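Local coordinates for CDP-glucose 4,6-dehydratase (Salmonella enterica subsp. enterica serovar Typhi, PDB 1WVG), which catalyses the NAD-dependent conversion of CDP-D-glucose to CDP-4-dehydro-6-deoxy-D-glucose and water, a step toward the 3,6-dideoxymannose of the lipopolysaccharide O-antigen, at residues K21-S26 with S48-V53; V330-A335 with E340-C345. All coordinates share one frame; numbering follows the deposited sequence.

Contact 1. Residues K21-S26 with S48-V53; sequences KGSWLS and SLFEIV. With APR (adenosine-5-diphosphoribose), chain C.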
ATOM      1  N   LYS A  21     -28.503 -15.358  12.631  1.00 24.20           N
ATOM      2  CA  LYS A  21     -28.700 -14.064  11.986  1.00 25.40           C
ATOM      3  C   LYS A  21     -30.005 -14.054  11.200  1.00 17.27           C
ATOM      4  O   LYS A  21     -30.763 -13.074  11.253  1.00 21.76           O
ATOM      5  CB  LYS A  21     -27.549 -13.701  11.021  1.00 23.77           C
ATOM      6  CG  LYS A  21     -26.148 -13.635  11.627  1.00 48.96           C
ATOM      7  CD  LYS A  21     -25.406 -12.304  11.447  1.00 32.07           C
ATOM      8  CE  LYS A  21     -24.874 -12.042  10.049  1.00 36.22           C
ATOM      9  NZ  LYS A  21     -23.460 -11.626   9.995  1.00 31.98           N
ATOM     10  N   GLY A  22     -30.204 -15.162  10.455  1.00 16.60           N
ATOM     11  CA  GLY A  22     -31.370 -15.332   9.598  1.00 18.90           C
ATOM     12  C   GLY A  22     -32.686 -15.190  10.306  1.00 24.51           C
ATOM     13  O   GLY A  22     -33.617 -14.509   9.837  1.00 24.00           O
ATOM     14  N   SER A  23     -32.741 -15.870  11.453  1.00 20.77           N
ATOM     15  CA  SER A  23     -33.945 -15.872  12.255  1.00 18.43           C
ATOM     16  C   SER A  23     -34.267 -14.505  12.761  1.00 22.17           C
ATOM     17  O   SER A  23     -35.410 -14.058  12.748  1.00 27.60           O
ATOM     18  CB  SER A  23     -33.783 -16.790  13.445  1.00 27.36           C
ATOM     19  OG  SER A  23     -33.821 -18.105  12.968  1.00 32.81           O
ATOM     20  N   TRP A  24     -33.238 -13.830  13.230  1.00 21.99           N
ATOM     21  CA  TRP A  24     -33.471 -12.488  13.745  1.00 25.40           C
ATOM     22  C   TRP A  24     -33.885 -11.561  12.609  1.00 26.18           C
ATOM     23  O   TRP A  24     -34.784 -10.707  12.732  1.00 21.06           O
ATOM     24  CB  TRP A  24     -32.234 -11.957  14.471  1.00 23.50           C
ATOM     25  CG  TRP A  24     -32.046 -12.402  15.896  1.00 20.23           C
ATOM     26  CD1 TRP A  24     -31.149 -13.320  16.334  1.00 23.74           C
ATOM     27  CD2 TRP A  24     -32.699 -11.898  17.061  1.00 19.39           C
ATOM     28  NE1 TRP A  24     -31.202 -13.447  17.711  1.00 26.93           N
ATOM     29  CE2 TRP A  24     -32.137 -12.565  18.191  1.00 25.17           C
ATOM     30  CE3 TRP A  24     -33.725 -10.989  17.264  1.00 20.59           C
ATOM     31  CZ2 TRP A  24     -32.567 -12.308  19.511  1.00 25.14           C
ATOM     32  CZ3 TRP A  24     -34.137 -10.725  18.565  1.00 26.03           C
ATOM     33  CH2 TRP A  24     -33.568 -11.361  19.682  1.00 22.71           C
ATOM     34  N   LEU A  25     -33.221 -11.770  11.485  1.00 19.46           N
ATOM     35  CA  LEU A  25     -33.567 -10.945  10.341  1.00 28.15           C
ATOM     36  C   LEU A  25     -34.980 -11.232   9.861  1.00 29.51           C
ATOM     37  O   LEU A  25     -35.803 -10.331   9.639  1.00 27.85           O
ATOM     38  CB  LEU A  25     -32.574 -11.130   9.156  1.00 27.63           C
ATOM     39  CG  LEU A  25     -32.892 -10.197   7.982  1.00 27.65           C
ATOM     40  CD1 LEU A  25     -32.858  -8.738   8.423  1.00 18.22           C
ATOM     41  CD2 LEU A  25     -31.926 -10.435   6.829  1.00 25.07           C
ATOM     42  N   SER A  26     -35.255 -12.511   9.666  1.00 17.60           N
ATOM     43  CA  SER A  26     -36.598 -12.840   9.180  1.00 23.13           C
ATOM     44  C   SER A  26     -37.711 -12.321  10.095  1.00 22.93           C
ATOM     45  O   SER A  26     -38.749 -11.771   9.692  1.00 25.07           O
ATOM     46  CB  SER A  26     -36.709 -14.334   8.948  1.00 35.80           C
ATOM     47  OG  SER A  26     -35.659 -14.745   8.099  1.00 25.44           O
ATOM     48  N   SER A  48     -32.706 -23.943  18.579  1.00 24.91           N
ATOM     49  CA  SER A  48     -32.543 -22.985  17.518  1.00 27.64           C
ATOM     50  C   SER A  48     -33.626 -21.947  17.667  1.00 28.34           C
ATOM     51  O   SER A  48     -34.772 -22.212  18.001  1.00 24.20           O
ATOM     52  CB  SER A  48     -32.624 -23.600  16.135  1.00 27.53           C
ATOM     53  OG  SER A  48     -33.963 -23.444  15.709  1.00 31.21           O
ATOM     54  N   LEU A  49     -33.240 -20.717  17.425  1.00 28.49           N
ATOM     55  CA  LEU A  49     -34.152 -19.598  17.522  1.00 30.26           C
ATOM     56  C   LEU A  49     -35.297 -19.758  16.518  1.00 31.20           C
ATOM     57  O   LEU A  49     -36.463 -19.426  16.757  1.00 29.08           O
ATOM     58  CB  LEU A  49     -33.344 -18.268  17.321  1.00 29.28           C
ATOM     59  CG  LEU A  49     -34.167 -16.978  17.372  1.00 25.34           C
ATOM     60  CD1 LEU A  49     -34.648 -16.683  18.793  1.00 24.54           C
ATOM     61  CD2 LEU A  49     -33.300 -15.830  16.860  1.00 30.59           C
ATOM     62  N   PHE A  50     -34.925 -20.274  15.362  1.00 22.77           N
ATOM     63  CA  PHE A  50     -35.916 -20.470  14.349  1.00 28.40           C
ATOM     64  C   PHE A  50     -37.073 -21.271  14.931  1.00 32.66           C
ATOM     65  O   PHE A  50     -38.254 -20.890  14.904  1.00 30.60           O
ATOM     66  CB  PHE A  50     -35.311 -21.252  13.164  1.00 28.82           C
ATOM     67  CG  PHE A  50     -36.253 -21.257  11.967  1.00 36.32           C
ATOM     68  CD1 PHE A  50     -36.434 -20.117  11.169  1.00 41.25           C
ATOM     69  CD2 PHE A  50     -36.977 -22.412  11.649  1.00 39.07           C
ATOM     70  CE1 PHE A  50     -37.307 -20.113  10.077  1.00 41.46           C
ATOM     71  CE2 PHE A  50     -37.869 -22.421  10.572  1.00 46.30           C
ATOM     72  CZ  PHE A  50     -38.031 -21.273   9.785  1.00 44.70           C
ATOM     73  N   GLU A  51     -36.679 -22.421  15.448  1.00 29.61           N
ATOM     74  CA  GLU A  51     -37.668 -23.285  16.021  1.00 30.76           C
ATOM     75  C   GLU A  51     -38.330 -22.614  17.194  1.00 43.45           C
ATOM     76  O   GLU A  51     -39.554 -22.594  17.308  1.00 47.95           O
ATOM     77  CB  GLU A  51     -37.067 -24.631  16.434  1.00 35.69           C
ATOM     78  CG  GLU A  51     -36.173 -25.280  15.355  1.00 88.91           C
ATOM     79  CD  GLU A  51     -36.921 -26.059  14.291  1.00100.00           C
ATOM     80  OE1 GLU A  51     -37.890 -25.598  13.685  1.00100.00           O
ATOM     81  OE2 GLU A  51     -36.413 -27.264  14.081  1.00100.00           O
ATOM     82  N   ILE A  52     -37.500 -22.067  18.077  1.00 38.08           N
ATOM     83  CA  ILE A  52     -38.003 -21.417  19.284  1.00 37.14           C
ATOM     84  C   ILE A  52     -39.060 -20.358  19.013  1.00 36.03           C
ATOM     85  O   ILE A  52     -40.009 -20.211  19.773  1.00 41.04           O
ATOM     86  CB  ILE A  52     -36.900 -20.838  20.194  1.00 42.75           C
ATOM     87  CG1 ILE A  52     -35.985 -21.888  20.824  1.00 43.53           C
ATOM     88  CG2 ILE A  52     -37.486 -19.990  21.307  1.00 37.54           C
ATOM     89  CD1 ILE A  52     -36.363 -23.300  20.418  1.00 76.09           C
ATOM     90  N   VAL A  53     -38.912 -19.575  17.956  1.00 31.83           N
ATOM     91  CA  VAL A  53     -39.921 -18.543  17.777  1.00 33.12           C
ATOM     92  C   VAL A  53     -40.986 -18.896  16.754  1.00 32.13           C
ATOM     93  O   VAL A  53     -41.763 -18.004  16.383  1.00 38.43           O
ATOM     94  CB  VAL A  53     -39.353 -17.161  17.467  1.00 33.17           C
ATOM     95  CG1 VAL A  53     -38.547 -16.614  18.638  1.00 29.63           C
ATOM     96  CG2 VAL A  53     -38.478 -17.292  16.214  1.00 29.35           C
TER
HETATM   97  N1  APR C 400     -27.409 -24.566   1.817  1.00 23.39           N
HETATM   98  C2  APR C 400     -28.322 -23.738   2.378  1.00 18.70           C
HETATM   99  N3  APR C 400     -28.283 -23.150   3.535  1.00 16.60           N
HETATM  100  C4  APR C 400     -27.138 -23.422   4.196  1.00 16.67           C
HETATM  101  C5  APR C 400     -26.110 -24.205   3.776  1.00 16.61           C
HETATM  102  C6  APR C 400     -26.265 -24.835   2.504  1.00 22.54           C
HETATM  103  N6  APR C 400     -25.371 -25.616   1.875  1.00 20.22           N
HETATM  104  N7  APR C 400     -25.093 -24.227   4.722  1.00 16.14           N
HETATM  105  C8  APR C 400     -25.541 -23.464   5.706  1.00 11.23           C
HETATM  106  N9  APR C 400     -26.773 -22.953   5.436  1.00 26.91           N
HETATM  107  C1' APR C 400     -27.612 -22.093   6.252  1.00 22.70           C
HETATM  108  C2' APR C 400     -28.005 -22.775   7.533  1.00 25.25           C
HETATM  109  O2' APR C 400     -29.031 -23.746   7.280  1.00 27.03           O
HETATM  110  C3' APR C 400     -28.502 -21.555   8.311  1.00 16.08           C
HETATM  111  O3' APR C 400     -29.805 -21.058   7.972  1.00 21.69           O
HETATM  112  O4' APR C 400     -26.856 -21.006   6.682  1.00 22.99           O
HETATM  113  C4' APR C 400     -27.398 -20.535   7.918  1.00 13.81           C
HETATM  114  C5' APR C 400     -26.224 -20.487   8.850  1.00 16.41           C
HETATM  115  O5' APR C 400     -26.687 -19.912  10.097  1.00 24.68           O
HETATM  116  PA  APR C 400     -25.817 -20.024  11.469  1.00 26.37           P
HETATM  117  O1A APR C 400     -24.947 -21.273  11.516  1.00 22.94           O
HETATM  118  O2A APR C 400     -26.741 -19.644  12.648  1.00 25.08           O
HETATM  119  O3A APR C 400     -24.800 -18.838  11.270  1.00 23.39           O
HETATM  120  PB  APR C 400     -25.095 -17.247  11.440  1.00 22.84           P
HETATM  121  O1B APR C 400     -24.365 -16.818  12.690  1.00 28.18           O
HETATM  122  O2B APR C 400     -26.567 -16.916  11.277  1.00 28.55           O
HETATM  123  O5D APR C 400     -24.419 -16.716  10.099  1.00 39.81           O
HETATM  124  C5D APR C 400     -25.265 -16.092   9.120  1.00 35.08           C
HETATM  125  O4D APR C 400     -23.637 -14.311   8.547  1.00 28.91           O
HETATM  126  O1D APR C 400     -21.640 -14.119   9.752  1.00 34.29           O
HETATM  127  C1D APR C 400     -22.261 -14.562   8.511  1.00 40.39           C
HETATM  128  O2D APR C 400     -20.974 -16.478   7.687  1.00 30.88           O
HETATM  129  C2D APR C 400     -22.143 -16.064   8.421  1.00 39.79           C
HETATM  130  O3D APR C 400     -22.950 -16.150   6.180  1.00 34.05           O
HETATM  131  C3D APR C 400     -23.317 -16.426   7.530  1.00 80.62           C
HETATM  132  C4D APR C 400     -24.372 -15.483   8.063  1.00 45.62           C
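One face of the W24 indole is met by the L49 methyl CD2, which sits 3.4 Å from the centroid of the five-membered ring, 19° off its normal, in a CH-pi contact displaced toward the ring rim. Helix 20-31 follows the first strand of the Rossmann fold, whose glycine-rich turn leads into it beside the diphosphate of the bound adenosine-5-diphosphoribose; the short helix 49-52 packs against its flank. The W24 and L49 side chains cross at about a right angle, and F20 sets its ring roughly perpendicular to the indole. At the edge of the F50 ring, in its plane, lies S23 OG; the H17 ring meets this phenyl nearly perpendicularly. The CB of S23 is directed toward helix 49-52: it lies 3.6 Å from L49 CD2, and S23 OG 3.5 Å from F50 CB. The hydroxyl makes no hydrogen bond to F50 N, but pairs with the carbonyl oxygen of G19. L49 CG, anti to the backbone N (chi1 179°), puts CD2 between S23 CB and the W24 indole. The indole N-H is taken by the carbonyl oxygen of G199. From another side of helix 20-31 K21 serves the ligand. Its bent chain brings NZ to Y242 OH and, more weakly, to the terminal ribose, while K21 N donates to the diphosphate oxygen O2B of APR at 2.8 Å, with an N-H...O angle of 158°.

Contact 2. Residues V330-A335 with E340-C345; sequences VKWHKA and EDMLIC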
ATOM      1  N   VAL A 330     -28.002 -11.812  28.567  1.00 36.09           N
ATOM      2  CA  VAL A 330     -28.216 -12.490  29.833  1.00 37.20           C
ATOM      3  C   VAL A 330     -29.686 -12.579  30.178  1.00 32.70           C
ATOM      4  O   VAL A 330     -30.246 -13.611  30.500  1.00 34.32           O
ATOM      5  CB  VAL A 330     -27.528 -11.713  30.923  1.00 46.64           C
ATOM      6  CG1 VAL A 330     -28.265 -12.008  32.228  1.00 45.29           C
ATOM      7  CG2 VAL A 330     -26.056 -12.145  30.987  1.00 47.90           C
ATOM      8  N   LYS A 331     -30.309 -11.447  30.104  1.00 27.40           N
ATOM      9  CA  LYS A 331     -31.698 -11.370  30.358  1.00 21.77           C
ATOM     10  C   LYS A 331     -32.404 -12.317  29.454  1.00 29.06           C
ATOM     11  O   LYS A 331     -33.242 -13.079  29.908  1.00 35.55           O
ATOM     12  CB  LYS A 331     -32.188  -9.967  30.108  1.00 28.17           C
ATOM     13  CG  LYS A 331     -32.068  -9.169  31.392  1.00 56.44           C
ATOM     14  CD  LYS A 331     -32.432  -7.697  31.288  1.00 59.89           C
ATOM     15  CE  LYS A 331     -31.765  -6.903  32.405  1.00 43.77           C
ATOM     16  NZ  LYS A 331     -31.890  -5.435  32.235  1.00100.00           N
ATOM     17  N   TRP A 332     -32.062 -12.265  28.177  1.00 26.31           N
ATOM     18  CA  TRP A 332     -32.723 -13.122  27.191  1.00 28.66           C
ATOM     19  C   TRP A 332     -32.572 -14.590  27.506  1.00 28.43           C
ATOM     20  O   TRP A 332     -33.531 -15.367  27.516  1.00 30.14           O
ATOM     21  CB  TRP A 332     -32.323 -12.818  25.716  1.00 25.92           C
ATOM     22  CG  TRP A 332     -33.177 -13.413  24.609  1.00 26.12           C
ATOM     23  CD1 TRP A 332     -34.097 -12.760  23.796  1.00 25.83           C
ATOM     24  CD2 TRP A 332     -33.165 -14.775  24.154  1.00 23.65           C
ATOM     25  NE1 TRP A 332     -34.649 -13.617  22.854  1.00 23.48           N
ATOM     26  CE2 TRP A 332     -34.081 -14.860  23.060  1.00 25.79           C
ATOM     27  CE3 TRP A 332     -32.490 -15.918  24.582  1.00 24.94           C
ATOM     28  CZ2 TRP A 332     -34.327 -16.073  22.441  1.00 23.30           C
ATOM     29  CZ3 TRP A 332     -32.716 -17.102  23.924  1.00 26.53           C
ATOM     30  CH2 TRP A 332     -33.621 -17.175  22.873  1.00 28.38           C
ATOM     31  N   HIS A 333     -31.344 -14.982  27.752  1.00 28.33           N
ATOM     32  CA  HIS A 333     -31.075 -16.366  28.034  1.00 32.90           C
ATOM     33  C   HIS A 333     -31.873 -16.911  29.218  1.00 47.04           C
ATOM     34  O   HIS A 333     -32.460 -17.996  29.162  1.00 49.47           O
ATOM     35  CB  HIS A 333     -29.580 -16.615  28.179  1.00 31.81           C
ATOM     36  CG  HIS A 333     -29.248 -18.030  27.912  1.00 32.86           C
ATOM     37  ND1 HIS A 333     -29.292 -18.539  26.626  1.00 34.40           N
ATOM     38  CD2 HIS A 333     -28.851 -19.009  28.776  1.00 26.18           C
ATOM     39  CE1 HIS A 333     -28.928 -19.825  26.727  1.00 34.35           C
ATOM     40  NE2 HIS A 333     -28.648 -20.129  28.009  1.00 30.18           N
ATOM     41  N   LYS A 334     -31.888 -16.145  30.297  1.00 33.12           N
ATOM     42  CA  LYS A 334     -32.592 -16.522  31.500  1.00 31.97           C
ATOM     43  C   LYS A 334     -34.096 -16.625  31.266  1.00 40.45           C
ATOM     44  O   LYS A 334     -34.717 -17.606  31.669  1.00 38.09           O
ATOM     45  CB  LYS A 334     -32.222 -15.602  32.655  1.00 29.67           C
ATOM     46  CG  LYS A 334     -30.778 -15.809  33.078  1.00 39.42           C
ATOM     47  CD  LYS A 334     -30.386 -15.024  34.333  1.00 25.14           C
ATOM     48  CE  LYS A 334     -29.063 -15.494  34.947  1.00 39.72           C
ATOM     49  NZ  LYS A 334     -28.788 -14.898  36.261  1.00 42.04           N
ATOM     50  N   ALA A 335     -34.684 -15.625  30.608  1.00 31.47           N
ATOM     51  CA  ALA A 335     -36.115 -15.666  30.338  1.00 34.83           C
ATOM     52  C   ALA A 335     -36.508 -16.969  29.657  1.00 40.75           C
ATOM     53  O   ALA A 335     -37.505 -17.614  29.969  1.00 41.43           O
ATOM     54  CB  ALA A 335     -36.523 -14.480  29.488  1.00 30.67           C
ATOM     55  N   GLU A 340     -40.135 -18.456  29.576  1.00 45.05           N
ATOM     56  CA  GLU A 340     -40.817 -17.267  29.121  1.00 38.82           C
ATOM     57  C   GLU A 340     -41.162 -17.415  27.643  1.00 45.63           C
ATOM     58  O   GLU A 340     -40.619 -18.310  26.952  1.00 30.51           O
ATOM     59  CB  GLU A 340     -39.753 -16.161  29.157  1.00 42.77           C
ATOM     60  CG  GLU A 340     -39.627 -15.547  30.539  1.00 48.38           C
ATOM     61  CD  GLU A 340     -40.796 -14.635  30.682  1.00100.00           C
ATOM     62  OE1 GLU A 340     -41.903 -14.912  30.255  1.00 87.25           O
ATOM     63  OE2 GLU A 340     -40.479 -13.497  31.235  1.00100.00           O
ATOM     64  N   ASP A 341     -42.023 -16.503  27.155  1.00 38.23           N
ATOM     65  CA  ASP A 341     -42.388 -16.491  25.741  1.00 38.82           C
ATOM     66  C   ASP A 341     -41.341 -15.711  24.921  1.00 44.39           C
ATOM     67  O   ASP A 341     -41.377 -14.465  24.812  1.00 34.43           O
ATOM     68  CB  ASP A 341     -43.780 -15.903  25.452  1.00 38.21           C
ATOM     69  CG  ASP A 341     -44.106 -15.879  23.970  1.00 63.18           C
ATOM     70  OD1 ASP A 341     -43.367 -16.321  23.103  1.00 68.20           O
ATOM     71  OD2 ASP A 341     -45.274 -15.352  23.700  1.00 60.01           O
ATOM     72  N   MET A 342     -40.438 -16.487  24.309  1.00 33.93           N
ATOM     73  CA  MET A 342     -39.338 -15.985  23.513  1.00 24.72           C
ATOM     74  C   MET A 342     -39.711 -15.179  22.282  1.00 34.61           C
ATOM     75  O   MET A 342     -39.099 -14.159  21.975  1.00 39.23           O
ATOM     76  CB  MET A 342     -38.218 -17.016  23.365  1.00 29.23           C
ATOM     77  CG  MET A 342     -37.682 -17.510  24.718  1.00 33.83           C
ATOM     78  SD  MET A 342     -37.666 -16.261  26.043  1.00 36.14           S
ATOM     79  CE  MET A 342     -36.110 -15.420  25.626  1.00 35.49           C
ATOM     80  N   LEU A 343     -40.742 -15.596  21.583  1.00 23.42           N
ATOM     81  CA  LEU A 343     -41.128 -14.799  20.457  1.00 29.68           C
ATOM     82  C   LEU A 343     -41.434 -13.424  20.991  1.00 26.46           C
ATOM     83  O   LEU A 343     -41.057 -12.389  20.471  1.00 25.45           O
ATOM     84  CB  LEU A 343     -42.395 -15.340  19.763  1.00 32.95           C
ATOM     85  CG  LEU A 343     -42.839 -14.443  18.612  1.00 39.72           C
ATOM     86  CD1 LEU A 343     -41.929 -14.706  17.425  1.00 32.79           C
ATOM     87  CD2 LEU A 343     -44.269 -14.766  18.208  1.00 39.13           C
ATOM     88  N   ILE A 344     -42.135 -13.426  22.093  1.00 26.03           N
ATOM     89  CA  ILE A 344     -42.484 -12.163  22.653  1.00 21.38           C
ATOM     90  C   ILE A 344     -41.266 -11.390  23.162  1.00 30.02           C
ATOM     91  O   ILE A 344     -41.120 -10.191  22.977  1.00 30.99           O
ATOM     92  CB  ILE A 344     -43.615 -12.354  23.646  1.00 31.35           C
ATOM     93  CG1 ILE A 344     -44.875 -12.560  22.809  1.00 35.23           C
ATOM     94  CG2 ILE A 344     -43.723 -11.111  24.510  1.00 23.00           C
ATOM     95  CD1 ILE A 344     -44.590 -12.358  21.307  1.00 58.97           C
ATOM     96  N   CYS A 345     -40.326 -12.069  23.794  1.00 37.27           N
ATOM     97  CA  CYS A 345     -39.111 -11.390  24.253  1.00 36.48           C
ATOM     98  C   CYS A 345     -38.323 -10.839  23.063  1.00 38.92           C
ATOM     99  O   CYS A 345     -37.887  -9.693  23.070  1.00 33.58           O
ATOM    100  CB  CYS A 345     -38.204 -12.392  24.981  1.00 40.45           C
ATOM    101  SG  CYS A 345     -38.979 -12.876  26.543  1.00 55.35           S
TER
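E340 meets A335 where the chain comes back after helix 322-337: E340 N donates to A335 O at 2.8 Å, though the carbonyl oxygen is not securely placed. With CG anti to its carbonyl carbon (chi1 -84°), E340 lays CG alongside A335 CB, 3.4 Å away, and its carboxylate forms a salt bridge with R338 through OE2. D341 turns from helix 322-337 and takes the N-cap of helix 342-355, its OD1 receiving weak bonds from L343 N and I344 N. M342 reaches across to W332: its chain, bent at chi2 and chi3, folds the methyl CE over the centre of one indole face, 3.4 Å from the centroid of the five-membered ring and 14° off the normal. This is a CH-pi contact within a Met-aromatic pair; the sulfur itself stands farther off, obliquely, 5.0 Å from the six-membered ring centroid. Helices 322-337 and 342-355 run roughly antiparallel, joined by a short turn, as a helical hairpin, with W332 and A335 of the first facing M342 of the second. The same methyl lies 4.0 Å from A335 CB, bridging one turn of helix 322-337. The indole N-H is held by S346 OG, which also bonds to M342 O and so ties the ring to the second helix. C345 closes the segment, with SG 4.2 Å from A335 CB and CB 4.3 Å from W332 CD1.

Contacts 1 and 2 have centres 13 Å apart, follow one another along the chain and touch directly. W332 of contact 2 also reaches contact 1: its CZ2 lies 3.7 Å from L49 CD1, and its NE1 4.0 Å from W24 CH2. I52 CG2 packs 3.7 Å from M342 CB, and V53 O is 3.5 Å from L343 CD1. Helix 49-52 packs against both helix 20-31 and the C-terminal helix 342-355, and S346 of the latter touches both W24 and L49. K21 of contact 1 belongs to the pocket of the bound adenosine-5-diphosphoribose, whereas the W332 side chain of contact 2 is about 13 Å from that ligand.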